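Side-chain contacts in Rubredoxin\:oxygen oxidoreductase (Desulfovibrio gigas, PDB 1E5D), which catalyses the four-electron reduction of dioxygen to two water molecules, using a diiron centre and flavin mononucleotide: residues 192-195 with 196-200; 242-245 with 246-250; 326-329 with 330-334; 21-24 with 25-29; 142-145 with 146-150. All coordinates share one frame; numbering follows the deposited sequence.

Contact 1 of 5, residues 192-195 with 196-200; sequences EYYA and NIVNP. With OXY (oxygen molecule), chain E.
Y194 lies across V198, one turn further along helix 183-198, the two side chains meeting at about a right angle. A chi1 of -170° sets Y194 CG anti to the backbone N, leaning the ring beside the carbonyl carbon. Followed outward from CB, CG is 4.1 Å from V198 CB, and CE1 closes to 3.3 Å from V198 CG1. V198 CB stands over one ring face in a CH-pi contact. Across the same ring, toward its other edge, CE2 lies 3.6 Å from N199 OD1, with ring and amide planes 80° apart; N199 ND2 bonds to L332 O. At the tip, OH hydrogen-bonds OG1 of T205. Y193 repeats the theme: I197 CG2 sits 3.9 Å from its ring centroid, over the face, while OH gives a weak 3.3 Å bond to O1 of the oxygen molecule. N196 ND2 turns back to a lone pair of E192 O at 3.1 Å, nearly straight at 173°, and N196 OD1 is bonded to Y328 OH. Y194 O accepts from N of I197, V198 and N199, the last, an i+5 bond, marking the wider pi-type turn. Y194 O thus keeps three donors as the helix loosens, and Y193 and I197 line the dioxygen pocket.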
# COMPACT_ATOMS: atom_id res chain seq x y z
N GLU A 192 -20.50 -0.27 -3.42
CA GLU A 192 -19.07 -0.54 -3.55
C GLU A 192 -18.54 0.14 -4.81
O GLU A 192 -17.46 0.70 -4.85
CB GLU A 192 -18.77 -2.03 -3.58
CG GLU A 192 -19.06 -2.73 -2.26
CD GLU A 192 -18.58 -4.17 -2.26
OE1 GLU A 192 -18.27 -4.68 -3.37
OE2 GLU A 192 -18.50 -4.77 -1.16
N TYR A 193 -19.37 0.05 -5.84
CA TYR A 193 -19.01 0.71 -7.09
C TYR A 193 -19.00 2.22 -6.90
O TYR A 193 -18.02 2.90 -7.21
CB TYR A 193 -19.96 0.29 -8.22
CG TYR A 193 -19.45 0.88 -9.52
CD1 TYR A 193 -18.43 0.26 -10.21
CD2 TYR A 193 -19.99 2.05 -10.04
CE1 TYR A 193 -17.96 0.79 -11.40
CE2 TYR A 193 -19.52 2.59 -11.23
CZ TYR A 193 -18.51 1.95 -11.90
OH TYR A 193 -18.03 2.47 -13.08
N TYR A 194 -20.09 2.79 -6.37
CA TYR A 194 -20.13 4.23 -6.17
C TYR A 194 -18.97 4.71 -5.30
O TYR A 194 -18.28 5.67 -5.65
CB TYR A 194 -21.45 4.69 -5.51
CG TYR A 194 -21.60 6.20 -5.53
CD1 TYR A 194 -22.20 6.81 -6.62
CD2 TYR A 194 -21.16 7.02 -4.49
CE1 TYR A 194 -22.36 8.19 -6.67
CE2 TYR A 194 -21.30 8.39 -4.53
CZ TYR A 194 -21.91 8.97 -5.62
OH TYR A 194 -22.06 10.34 -5.68
N ALA A 195 -18.80 4.06 -4.16
CA ALA A 195 -17.87 4.56 -3.15
C ALA A 195 -16.45 4.68 -3.67
O ALA A 195 -15.72 5.58 -3.24
CB ALA A 195 -17.90 3.66 -1.91
N ASN A 196 -16.07 3.78 -4.58
CA ASN A 196 -14.68 3.76 -5.05
C ASN A 196 -14.43 4.43 -6.39
O ASN A 196 -13.26 4.47 -6.81
CB ASN A 196 -14.20 2.30 -5.12
CG ASN A 196 -13.95 1.83 -3.69
OD1 ASN A 196 -12.91 2.15 -3.11
ND2 ASN A 196 -14.93 1.11 -3.15
N ILE A 197 -15.43 4.98 -7.07
CA ILE A 197 -15.08 5.74 -8.27
C ILE A 197 -15.88 7.02 -8.46
O ILE A 197 -15.34 8.01 -8.96
CB ILE A 197 -15.23 4.88 -9.54
CG1 ILE A 197 -14.96 5.67 -10.82
CG2 ILE A 197 -16.58 4.20 -9.56
CD1 ILE A 197 -13.89 5.04 -11.70
N VAL A 198 -17.15 7.04 -8.09
CA VAL A 198 -17.96 8.25 -8.31
C VAL A 198 -17.95 9.19 -7.12
O VAL A 198 -18.24 10.38 -7.28
CB VAL A 198 -19.42 7.89 -8.63
CG1 VAL A 198 -20.19 9.13 -9.04
CG2 VAL A 198 -19.49 6.85 -9.74
N ASN A 199 -17.63 8.71 -5.92
CA ASN A 199 -17.74 9.49 -4.71
C ASN A 199 -17.17 10.89 -4.76
O ASN A 199 -17.81 11.85 -4.30
CB ASN A 199 -17.06 8.76 -3.54
CG ASN A 199 -17.75 9.16 -2.24
OD1 ASN A 199 -18.81 8.62 -1.92
ND2 ASN A 199 -17.15 10.11 -1.54
N PRO A 200 -15.98 11.13 -5.29
CA PRO A 200 -15.48 12.52 -5.31
C PRO A 200 -16.40 13.44 -6.11
O PRO A 200 -16.31 14.67 -5.93
CB PRO A 200 -14.12 12.41 -6.00
CG PRO A 200 -14.18 11.11 -6.73
CD PRO A 200 -15.01 10.19 -5.87
O1 OXY E . -15.21 2.13 -14.73
O2 OXY E . -14.22 2.36 -14.09

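Contact 2 of 5, residues 242-245 with 246-250; sequences KYVE and YAEQK
K242 packs on Y246, and the packing contacts start there. K242 CB stands over the face of the Y246 ring, 4.3 Å from its centroid, in a CH-pi contact. A bend at chi2 brings CD to 3.3 Å from Y246 OH. Y243 meets the same ring through CD1, 3.8 Å from Y246 CD2, but the planes stand 53° apart, an oblique pairing. V244 and E248 run side by side, with V244 CG1 3.9 Å from E248 OE1.

The ionic element lies on the more exposed flank. Beyond the Y246 ring, after a further bend at chi3, K242 NZ forms a salt bridge with E245 OE2 at 3.1 Å, approaching 42° above the carboxylate plane.

Backbone bonds trace the end of the helix. A247 N, E248 N and Q249 N bond to Y243 O, V244 O and E245 O, the last at 3.3 Å. Q249, with phi of 55°, then leaves the helical path. Water 1 donates to E245 O at 2.8 Å and accepts from K250 N.

This C-terminal turn of helix 233-248 packs against helix 183-198, through M190, R191 and Y194, and against helix 202-214, through T205 and I209. Y246 OH is bonded to E187, Y243 OH to F167 N, and Q249 OE1 to both Q335 N and N199, tying the helix end to the loop before strand 338-345 and to the end of helix 183-198.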
# COMPACT_ATOMS: atom_id res chain seq x y z
N LYS A 242 -30.91 5.54 -4.55
CA LYS A 242 -29.63 5.16 -3.97
C LYS A 242 -28.51 6.11 -4.34
O LYS A 242 -27.75 6.51 -3.46
CB LYS A 242 -29.32 3.72 -4.43
CG LYS A 242 -30.07 2.72 -3.56
CD LYS A 242 -29.33 2.51 -2.24
CE LYS A 242 -30.29 2.42 -1.07
NZ LYS A 242 -29.59 2.13 0.21
N TYR A 243 -28.39 6.47 -5.62
CA TYR A 243 -27.31 7.36 -6.03
C TYR A 243 -27.39 8.67 -5.27
O TYR A 243 -26.37 9.21 -4.84
CB TYR A 243 -27.32 7.61 -7.55
CG TYR A 243 -26.25 6.74 -8.19
CD1 TYR A 243 -26.21 5.39 -7.84
CD2 TYR A 243 -25.33 7.22 -9.09
CE1 TYR A 243 -25.27 4.55 -8.39
CE2 TYR A 243 -24.37 6.37 -9.64
CZ TYR A 243 -24.35 5.04 -9.28
OH TYR A 243 -23.41 4.18 -9.81
N VAL A 244 -28.62 9.16 -5.12
CA VAL A 244 -28.84 10.37 -4.33
C VAL A 244 -28.36 10.15 -2.90
O VAL A 244 -27.62 10.93 -2.33
CB VAL A 244 -30.33 10.77 -4.34
CG1 VAL A 244 -30.57 11.93 -3.38
CG2 VAL A 244 -30.77 11.13 -5.74
N GLU A 245 -28.79 9.05 -2.30
CA GLU A 245 -28.33 8.66 -0.98
C GLU A 245 -26.81 8.50 -0.95
O GLU A 245 -26.14 8.98 -0.03
CB GLU A 245 -29.00 7.34 -0.59
CG GLU A 245 -28.62 6.79 0.77
CD GLU A 245 -29.40 5.52 1.07
OE1 GLU A 245 -30.49 5.37 0.48
OE2 GLU A 245 -28.91 4.69 1.87
N TYR A 246 -26.25 7.81 -1.95
CA TYR A 246 -24.79 7.68 -1.95
C TYR A 246 -24.14 9.05 -1.99
O TYR A 246 -23.19 9.29 -1.24
CB TYR A 246 -24.29 6.83 -3.14
CG TYR A 246 -24.81 5.41 -3.13
CD1 TYR A 246 -25.18 4.82 -1.93
CD2 TYR A 246 -24.93 4.67 -4.30
CE1 TYR A 246 -25.66 3.53 -1.88
CE2 TYR A 246 -25.42 3.37 -4.26
CZ TYR A 246 -25.78 2.81 -3.05
OH TYR A 246 -26.26 1.53 -2.98
N ALA A 247 -24.62 9.94 -2.86
CA ALA A 247 -23.97 11.24 -3.01
C ALA A 247 -24.17 12.12 -1.78
O ALA A 247 -23.35 13.01 -1.53
CB ALA A 247 -24.50 11.96 -4.25
N GLU A 248 -25.24 11.89 -1.03
CA GLU A 248 -25.54 12.75 0.12
C GLU A 248 -24.65 12.41 1.30
O GLU A 248 -24.34 13.32 2.08
CB GLU A 248 -27.03 12.68 0.48
CG GLU A 248 -27.80 13.90 0.02
CD GLU A 248 -29.30 13.73 -0.07
OE1 GLU A 248 -29.85 12.71 0.39
OE2 GLU A 248 -29.96 14.65 -0.61
N GLN A 249 -24.22 11.16 1.44
CA GLN A 249 -23.21 10.83 2.44
C GLN A 249 -23.62 11.27 3.84
O GLN A 249 -22.89 11.87 4.63
CB GLN A 249 -21.88 11.47 2.02
CG GLN A 249 -21.23 10.74 0.84
CD GLN A 249 -20.01 11.47 0.31
OE1 GLN A 249 -18.92 11.34 0.87
NE2 GLN A 249 -20.17 12.26 -0.74
N LYS A 250 -24.88 10.96 4.15
CA LYS A 250 -25.35 11.32 5.49
C LYS A 250 -24.76 10.33 6.50
O LYS A 250 -24.69 9.13 6.25
CB LYS A 250 -26.88 11.32 5.53
CG LYS A 250 -27.53 12.67 5.26
CD LYS A 250 -26.55 13.64 4.62
CE LYS A 250 -26.17 14.76 5.58
NZ LYS A 250 -25.49 15.89 4.89
O HOH W 1 -26.69 9.61 2.64

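Contact 3 of 5, residues 326-329 with 330-334; sequences LQYI and KGLRP
The contact of Y328 with L332 and of I329 with P334 is a local one at the C-terminal end of helix 320-331. This helix is the crossover between the parallel strands 306-310 and 338-345 of the flavodoxin-like domain, whose five-stranded sheet has the order 2-1-3-4-5. Regular bonding persists through K330 N to L326 O at 2.7 Å and G331 N to Q327 O at 3.2 Å. The spacing then tightens: L332 N bonds to I329 O at 2.9 Å, sitting 60° above the carbonyl plane, and R333 N reaches back to K330 O at 3.2 Å. R333 leaves the helix with a positive phi of 44°.

Two side-chain contacts accompany the ending. Y328 has chi1 of -175°, and its ring, set beside the carbonyl carbon, leans along the helix to L332. The branch that touches is CD1 of L332, 3.3 Å from Y328 CE2 and 3.6 Å from Y328 CZ, in an oblique approach. On I329 the short branch does the work: CG2 is 3.7 Å from P334 CG, the side chains crossing at about a right angle. The proline ring also brings CD to 3.1 Å from I329 O.

Outside partners place this turn at two interfaces. Y328 OH bonds to N196 and L332 O accepts from N199, both in the lactamase-like part, while Q327, Y328 and L332 pack on I318, P320 and N315 of the second subunit. Chemically, apolar contacts pack the turn that follows the helix, where R333 has already left the helical path, whereas the Y328 hydroxyl and the L332 carbonyl join the domains.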
# COMPACT_ATOMS: atom_id res chain seq x y z
N LEU A 326 -4.98 6.04 3.25
CA LEU A 326 -5.44 7.42 3.43
C LEU A 326 -5.36 8.17 2.11
O LEU A 326 -6.27 8.93 1.77
CB LEU A 326 -4.62 8.13 4.51
CG LEU A 326 -4.99 7.71 5.94
CD1 LEU A 326 -3.92 8.15 6.91
CD2 LEU A 326 -6.35 8.28 6.30
N GLN A 327 -4.29 7.94 1.35
CA GLN A 327 -4.19 8.56 0.03
C GLN A 327 -5.42 8.22 -0.80
O GLN A 327 -6.07 9.08 -1.37
CB GLN A 327 -2.93 8.14 -0.74
CG GLN A 327 -2.76 8.88 -2.07
CD GLN A 327 -2.70 10.38 -1.84
OE1 GLN A 327 -1.74 10.86 -1.22
NE2 GLN A 327 -3.71 11.11 -2.30
N TYR A 328 -5.73 6.92 -0.85
CA TYR A 328 -6.88 6.46 -1.62
C TYR A 328 -8.13 7.20 -1.15
O TYR A 328 -8.89 7.74 -1.95
CB TYR A 328 -7.08 4.97 -1.44
CG TYR A 328 -8.18 4.37 -2.29
CD1 TYR A 328 -7.99 4.20 -3.65
CD2 TYR A 328 -9.39 3.95 -1.74
CE1 TYR A 328 -8.97 3.65 -4.45
CE2 TYR A 328 -10.38 3.39 -2.54
CZ TYR A 328 -10.16 3.25 -3.89
OH TYR A 328 -11.13 2.70 -4.71
N ILE A 329 -8.29 7.22 0.17
CA ILE A 329 -9.52 7.77 0.74
C ILE A 329 -9.63 9.27 0.50
O ILE A 329 -10.68 9.77 0.11
CB ILE A 329 -9.61 7.47 2.24
CG1 ILE A 329 -9.69 5.96 2.54
CG2 ILE A 329 -10.78 8.20 2.85
CD1 ILE A 329 -9.74 5.71 4.03
N LYS A 330 -8.52 9.98 0.71
CA LYS A 330 -8.55 11.42 0.52
C LYS A 330 -9.03 11.80 -0.88
O LYS A 330 -9.79 12.76 -1.05
CB LYS A 330 -7.16 12.00 0.79
CG LYS A 330 -7.00 13.45 0.38
CD LYS A 330 -5.62 13.94 0.81
CE LYS A 330 -5.36 15.37 0.35
NZ LYS A 330 -5.65 16.33 1.46
N GLY A 331 -8.61 11.04 -1.88
CA GLY A 331 -8.98 11.31 -3.25
C GLY A 331 -10.47 11.12 -3.47
O GLY A 331 -11.09 11.76 -4.32
N LEU A 332 -11.09 10.22 -2.69
CA LEU A 332 -12.50 9.95 -2.98
C LEU A 332 -13.43 10.94 -2.29
O LEU A 332 -14.65 10.86 -2.42
CB LEU A 332 -12.80 8.50 -2.58
CG LEU A 332 -12.21 7.48 -3.58
CD1 LEU A 332 -12.24 6.08 -2.98
CD2 LEU A 332 -12.96 7.53 -4.90
N ARG A 333 -12.82 11.86 -1.57
CA ARG A 333 -13.44 12.95 -0.85
C ARG A 333 -14.68 12.57 -0.06
O ARG A 333 -15.76 13.12 -0.30
CB ARG A 333 -13.80 14.06 -1.86
CG ARG A 333 -12.62 14.52 -2.69
CD ARG A 333 -13.09 15.41 -3.84
NE ARG A 333 -11.96 16.14 -4.40
CZ ARG A 333 -12.00 16.95 -5.45
NH1 ARG A 333 -13.13 17.18 -6.11
NH2 ARG A 333 -10.89 17.56 -5.85
N PRO A 334 -14.58 11.66 0.90
CA PRO A 334 -15.73 11.36 1.76
C PRO A 334 -16.12 12.58 2.58
O PRO A 334 -15.27 13.33 3.07
CB PRO A 334 -15.20 10.26 2.68
CG PRO A 334 -13.72 10.42 2.65
CD PRO A 334 -13.39 10.87 1.25

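Contact 4 of 5, residues 21-24 with 25-29; sequences RDFH and GYTLS
D22 and F23 run antiparallel to L28 and T27, as a non-hydrogen-bonded and a hydrogen-bonded pair; S29 N bonds to R21 O at 2.7 Å and F23 N to T27 O at 2.9 Å. The unit is a short beta hairpin, strands 22-23 and 27-28, with a classic beta bulge: Y26 and T27 both face F23, whose O accepts from Y26 N and, weakly, from T27 N.

F23 and T27 point to the same side of the hairpin, F23 CB lying 3.8 Å from T27 CG2. S29 CB is equally close to F23 CB, and the edge of the F23 ring faces the T27 methyl. A chi1 of -162° sets the F23 ring beside its own carbonyl carbon, where it also meets H226 edge-to-face. H24 and Y26, at the turn, line the dioxygen pocket; H24 NE2 is bonded to Y35 OH, and the H24 ring meets W263 of the second subunit.

D22, on the opposite side of the hairpin from F23, braces the turn. Its OD1 accepts from G25 N at 2.8 Å, met on the syn side, 20° out of the carboxylate plane. The same OD1 is 2.6 Å from water 2, which donates to it and also to T27 O at 3.2 Å.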
# COMPACT_ATOMS: atom_id res chain seq x y z
N ARG A 21 -10.59 -9.51 -10.58
CA ARG A 21 -10.55 -9.23 -9.14
C ARG A 21 -9.90 -7.86 -8.97
O ARG A 21 -10.47 -6.99 -8.31
CB ARG A 21 -9.84 -10.33 -8.38
CG ARG A 21 -10.54 -11.67 -8.47
CD ARG A 21 -11.79 -11.68 -7.58
NE ARG A 21 -12.34 -13.03 -7.50
CZ ARG A 21 -13.10 -13.59 -8.43
NH1 ARG A 21 -13.43 -12.93 -9.53
NH2 ARG A 21 -13.54 -14.83 -8.25
N ASP A 22 -8.73 -7.71 -9.58
CA ASP A 22 -8.12 -6.39 -9.73
C ASP A 22 -8.94 -5.65 -10.80
O ASP A 22 -8.77 -5.90 -11.99
CB ASP A 22 -6.65 -6.47 -10.12
CG ASP A 22 -6.00 -5.15 -10.48
OD1 ASP A 22 -6.65 -4.08 -10.50
OD2 ASP A 22 -4.78 -5.15 -10.77
N PHE A 23 -9.80 -4.75 -10.35
CA PHE A 23 -10.63 -3.96 -11.26
C PHE A 23 -9.91 -2.68 -11.64
O PHE A 23 -9.80 -1.73 -10.86
CB PHE A 23 -11.99 -3.66 -10.63
CG PHE A 23 -13.04 -3.24 -11.64
CD1 PHE A 23 -13.59 -4.16 -12.52
CD2 PHE A 23 -13.45 -1.92 -11.71
CE1 PHE A 23 -14.53 -3.80 -13.45
CE2 PHE A 23 -14.40 -1.54 -12.65
CZ PHE A 23 -14.94 -2.48 -13.51
N HIS A 24 -9.40 -2.67 -12.86
CA HIS A 24 -8.76 -1.53 -13.49
C HIS A 24 -7.67 -0.87 -12.67
O HIS A 24 -7.41 0.32 -12.85
CB HIS A 24 -9.84 -0.49 -13.84
CG HIS A 24 -10.86 -1.12 -14.75
ND1 HIS A 24 -12.12 -0.61 -14.96
CD2 HIS A 24 -10.77 -2.24 -15.51
CE1 HIS A 24 -12.77 -1.38 -15.81
NE2 HIS A 24 -11.97 -2.38 -16.16
N GLY A 25 -7.00 -1.61 -11.80
CA GLY A 25 -5.85 -1.09 -11.10
C GLY A 25 -6.16 -0.31 -9.85
O GLY A 25 -5.26 -0.05 -9.04
N TYR A 26 -7.41 0.11 -9.63
CA TYR A 26 -7.61 0.97 -8.45
C TYR A 26 -8.47 0.29 -7.40
O TYR A 26 -8.27 0.56 -6.21
CB TYR A 26 -8.18 2.33 -8.87
CG TYR A 26 -9.62 2.35 -9.32
CD1 TYR A 26 -9.96 2.12 -10.64
CD2 TYR A 26 -10.66 2.61 -8.43
CE1 TYR A 26 -11.28 2.14 -11.06
CE2 TYR A 26 -11.98 2.63 -8.83
CZ TYR A 26 -12.28 2.39 -10.15
OH TYR A 26 -13.59 2.40 -10.59
N THR A 27 -9.40 -0.58 -7.79
CA THR A 27 -10.27 -1.20 -6.78
C THR A 27 -10.42 -2.70 -6.95
O THR A 27 -9.89 -3.29 -7.89
CB THR A 27 -11.66 -0.52 -6.82
OG1 THR A 27 -12.51 -1.08 -5.82
CG2 THR A 27 -12.34 -0.76 -8.16
N LEU A 28 -11.16 -3.35 -6.05
CA LEU A 28 -11.43 -4.77 -6.20
C LEU A 28 -12.84 -5.06 -6.73
O LEU A 28 -13.78 -4.36 -6.37
CB LEU A 28 -11.30 -5.52 -4.88
CG LEU A 28 -9.93 -5.51 -4.20
CD1 LEU A 28 -10.00 -6.37 -2.95
CD2 LEU A 28 -8.84 -5.98 -5.15
N SER A 29 -12.94 -6.10 -7.54
CA SER A 29 -14.20 -6.61 -8.05
C SER A 29 -14.36 -8.08 -7.65
O SER A 29 -14.20 -8.99 -8.44
CB SER A 29 -14.26 -6.45 -9.56
OG SER A 29 -13.51 -7.45 -10.21
O HOH W 2 -6.74 -2.82 -8.27

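Contact 5 of 5, residues 142-145 with 146-150; sequences TRML and HWPDS. With FMN (flavin mononucleotide), chain F; FEO (mu-oxo-diiron), chain D.
S150 and L145 meet at the tight heart of this loop, where S150 OG donates to L145 O at 2.6 Å from 53° above the carbonyl plane. The same hydroxyl accepts from T142 OG1 at 2.9 Å and has a third partner in ND2 of N164, so three bonds grip one buried atom. Its chi1 of 177° carries OG across to the 142-145 side. Backbone bonding adds T142 N to S150 O at 3.0 Å and a weak bond from M144 N to W147 O.

The outer rim is looser. M144 and P148 touch through SD and CD at 3.7 Å, and R143 CD rests 3.5 Å from P148 O. The exposed R143 leads off to a salt bridge with E141, whereas M144 and P148 pack against W347 of the second subunit.

Both sides belong to the loop connecting strands 136-141 and 151-155 in the metallo-beta-lactamase-type fold. It is built from a type II turn, T142 to L145, and a type I turn, W147 to S150, with a cis peptide joining L145 to H146.

Just past that peptide, a chi1 of 62° places the H146 ring between its own backbone N and carbonyl carbon. Its NE2 binds one iron of the diiron centre at 2.1 Å, together with H79, E81 and D165. W147 presents a ring edge to the flavin, NE1 lying 3.2 Å from C9 of the flavin mononucleotide, a cofactor hydrogen-bonded by the second subunit. D149 OD1 accepts from H79 ND1 and probably helps orient that iron ligand.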
# COMPACT_ATOMS: atom_id res chain seq x y z
N THR A 142 -22.93 14.31 -18.71
CA THR A 142 -22.76 13.98 -17.30
C THR A 142 -21.29 14.09 -16.93
O THR A 142 -20.71 13.15 -16.40
CB THR A 142 -23.28 12.56 -16.99
OG1 THR A 142 -22.91 11.65 -18.04
CG2 THR A 142 -24.81 12.55 -16.96
N ARG A 143 -20.71 15.26 -17.23
CA ARG A 143 -19.30 15.51 -16.96
C ARG A 143 -18.95 15.15 -15.52
O ARG A 143 -19.78 15.37 -14.63
CB ARG A 143 -18.92 16.95 -17.26
CG ARG A 143 -19.70 17.59 -18.39
CD ARG A 143 -18.87 17.96 -19.60
NE ARG A 143 -18.59 19.38 -19.72
CZ ARG A 143 -18.82 20.22 -20.71
NH1 ARG A 143 -19.40 19.86 -21.84
NH2 ARG A 143 -18.45 21.50 -20.57
N MET A 144 -17.76 14.61 -15.34
CA MET A 144 -17.16 14.13 -14.11
C MET A 144 -17.98 13.03 -13.44
O MET A 144 -17.95 12.86 -12.23
CB MET A 144 -16.94 15.27 -13.10
CG MET A 144 -16.01 16.35 -13.65
SD MET A 144 -14.75 15.69 -14.75
CE MET A 144 -13.78 14.72 -13.60
N LEU A 145 -18.70 12.28 -14.26
CA LEU A 145 -19.41 11.09 -13.79
C LEU A 145 -19.04 9.89 -14.66
O LEU A 145 -19.90 9.42 -15.42
CB LEU A 145 -20.91 11.29 -13.81
CG LEU A 145 -21.49 12.30 -12.82
CD1 LEU A 145 -23.02 12.25 -12.86
CD2 LEU A 145 -21.00 12.04 -11.41
N HIS A 146 -17.81 9.40 -14.57
CA HIS A 146 -16.79 9.88 -13.66
C HIS A 146 -15.62 10.53 -14.39
O HIS A 146 -14.62 10.87 -13.77
CB HIS A 146 -16.26 8.71 -12.83
CG HIS A 146 -15.64 7.68 -13.73
ND1 HIS A 146 -14.30 7.60 -13.98
CD2 HIS A 146 -16.22 6.69 -14.45
CE1 HIS A 146 -14.06 6.60 -14.81
NE2 HIS A 146 -15.22 6.03 -15.11
N TRP A 147 -15.73 10.71 -15.70
CA TRP A 147 -14.73 11.45 -16.47
C TRP A 147 -15.39 12.65 -17.15
O TRP A 147 -16.61 12.73 -17.27
CB TRP A 147 -14.09 10.56 -17.53
CG TRP A 147 -12.96 9.70 -17.09
CD1 TRP A 147 -12.56 9.43 -15.81
CD2 TRP A 147 -12.07 8.98 -17.95
NE1 TRP A 147 -11.47 8.58 -15.82
CE2 TRP A 147 -11.15 8.29 -17.13
CE3 TRP A 147 -11.96 8.85 -19.34
CZ2 TRP A 147 -10.14 7.49 -17.66
CZ3 TRP A 147 -10.96 8.06 -19.87
CH2 TRP A 147 -10.06 7.39 -19.02
N PRO A 148 -14.61 13.62 -17.61
CA PRO A 148 -15.20 14.76 -18.32
C PRO A 148 -16.03 14.36 -19.54
O PRO A 148 -16.98 15.07 -19.85
CB PRO A 148 -13.99 15.56 -18.79
CG PRO A 148 -12.86 15.12 -17.94
CD PRO A 148 -13.15 13.72 -17.50
N ASP A 149 -15.69 13.28 -20.23
CA ASP A 149 -16.33 12.91 -21.49
C ASP A 149 -17.67 12.21 -21.30
O ASP A 149 -18.43 12.04 -22.25
CB ASP A 149 -15.42 11.97 -22.30
CG ASP A 149 -14.83 10.85 -21.46
OD1 ASP A 149 -15.53 9.84 -21.26
OD2 ASP A 149 -13.67 10.97 -21.01
N SER A 150 -17.95 11.79 -20.07
CA SER A 150 -19.16 11.06 -19.75
C SER A 150 -20.44 11.73 -20.26
O SER A 150 -20.70 12.92 -20.06
CB SER A 150 -19.24 10.89 -18.23
OG SER A 150 -20.44 10.24 -17.85
N1 FMN F . -7.18 12.06 -14.67
C2 FMN F . -6.73 13.16 -14.09
O2 FMN F . -6.14 14.01 -14.71
N3 FMN F . -7.18 13.54 -12.80
C4 FMN F . -7.87 12.66 -12.00
O4 FMN F . -8.03 12.98 -10.84
C4A FMN F . -8.03 11.30 -12.51
N5 FMN F . -8.76 10.40 -11.83
C5A FMN F . -8.95 9.17 -12.39
C6 FMN F . -9.42 8.12 -11.56
C7 FMN F . -9.80 6.92 -12.11
C7M FMN F . -10.50 5.87 -11.29
C8 FMN F . -9.40 6.59 -13.45
C8M FMN F . -9.84 5.30 -14.10
C9 FMN F . -8.84 7.59 -14.26
C9A FMN F . -8.49 8.82 -13.69
N10 FMN F . -7.82 9.84 -14.43
C10 FMN F . -7.55 11.02 -13.87
C1' FMN F . -7.44 9.55 -15.83
C2' FMN F . -6.10 8.78 -15.92
O2' FMN F . -5.08 9.59 -15.34
C3' FMN F . -5.78 8.57 -17.39
O3' FMN F . -6.70 7.59 -17.89
C4' FMN F . -4.36 8.01 -17.54
O4' FMN F . -4.02 7.89 -18.93
C5' FMN F . -4.35 6.63 -16.90
O5' FMN F . -2.88 6.09 -16.96
P FMN F . -2.56 4.62 -16.86
O1P FMN F . -1.04 4.58 -16.63
O2P FMN F . -3.38 3.95 -15.96
O3P FMN F . -2.79 3.98 -18.16
FE1 FEO D . -16.32 1.27 -16.91
FE2 FEO D . -15.09 4.34 -16.33
O FEO D . -15.15 2.42 -17.51
O HOH W 3 -17.12 1.07 -19.20

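How the contacts relate
Contact 1 is the hub, touching each of the other four. Its I197 CD1 lies 3.5 Å from H146 ND1 of contact 5, an iron ligand, and it packs on Y26 of contact 4; together these three contacts supply residues of the dioxygen pocket. Toward the flavodoxin-like domain, N196 OD1 meets Y328 OH of contact 3 at 2.5 Å, and N199 ND2 reaches both L332 O of contact 3, at 2.7 Å, and Q249 OE1 of contact 2, at 3.2 Å. Contact 2 is remote from contact 4, their centres about 23 Å apart, and its Y243 side chain is about 10 Å from the diiron group. Contacts 3, 4 and 5 all touch the second subunit.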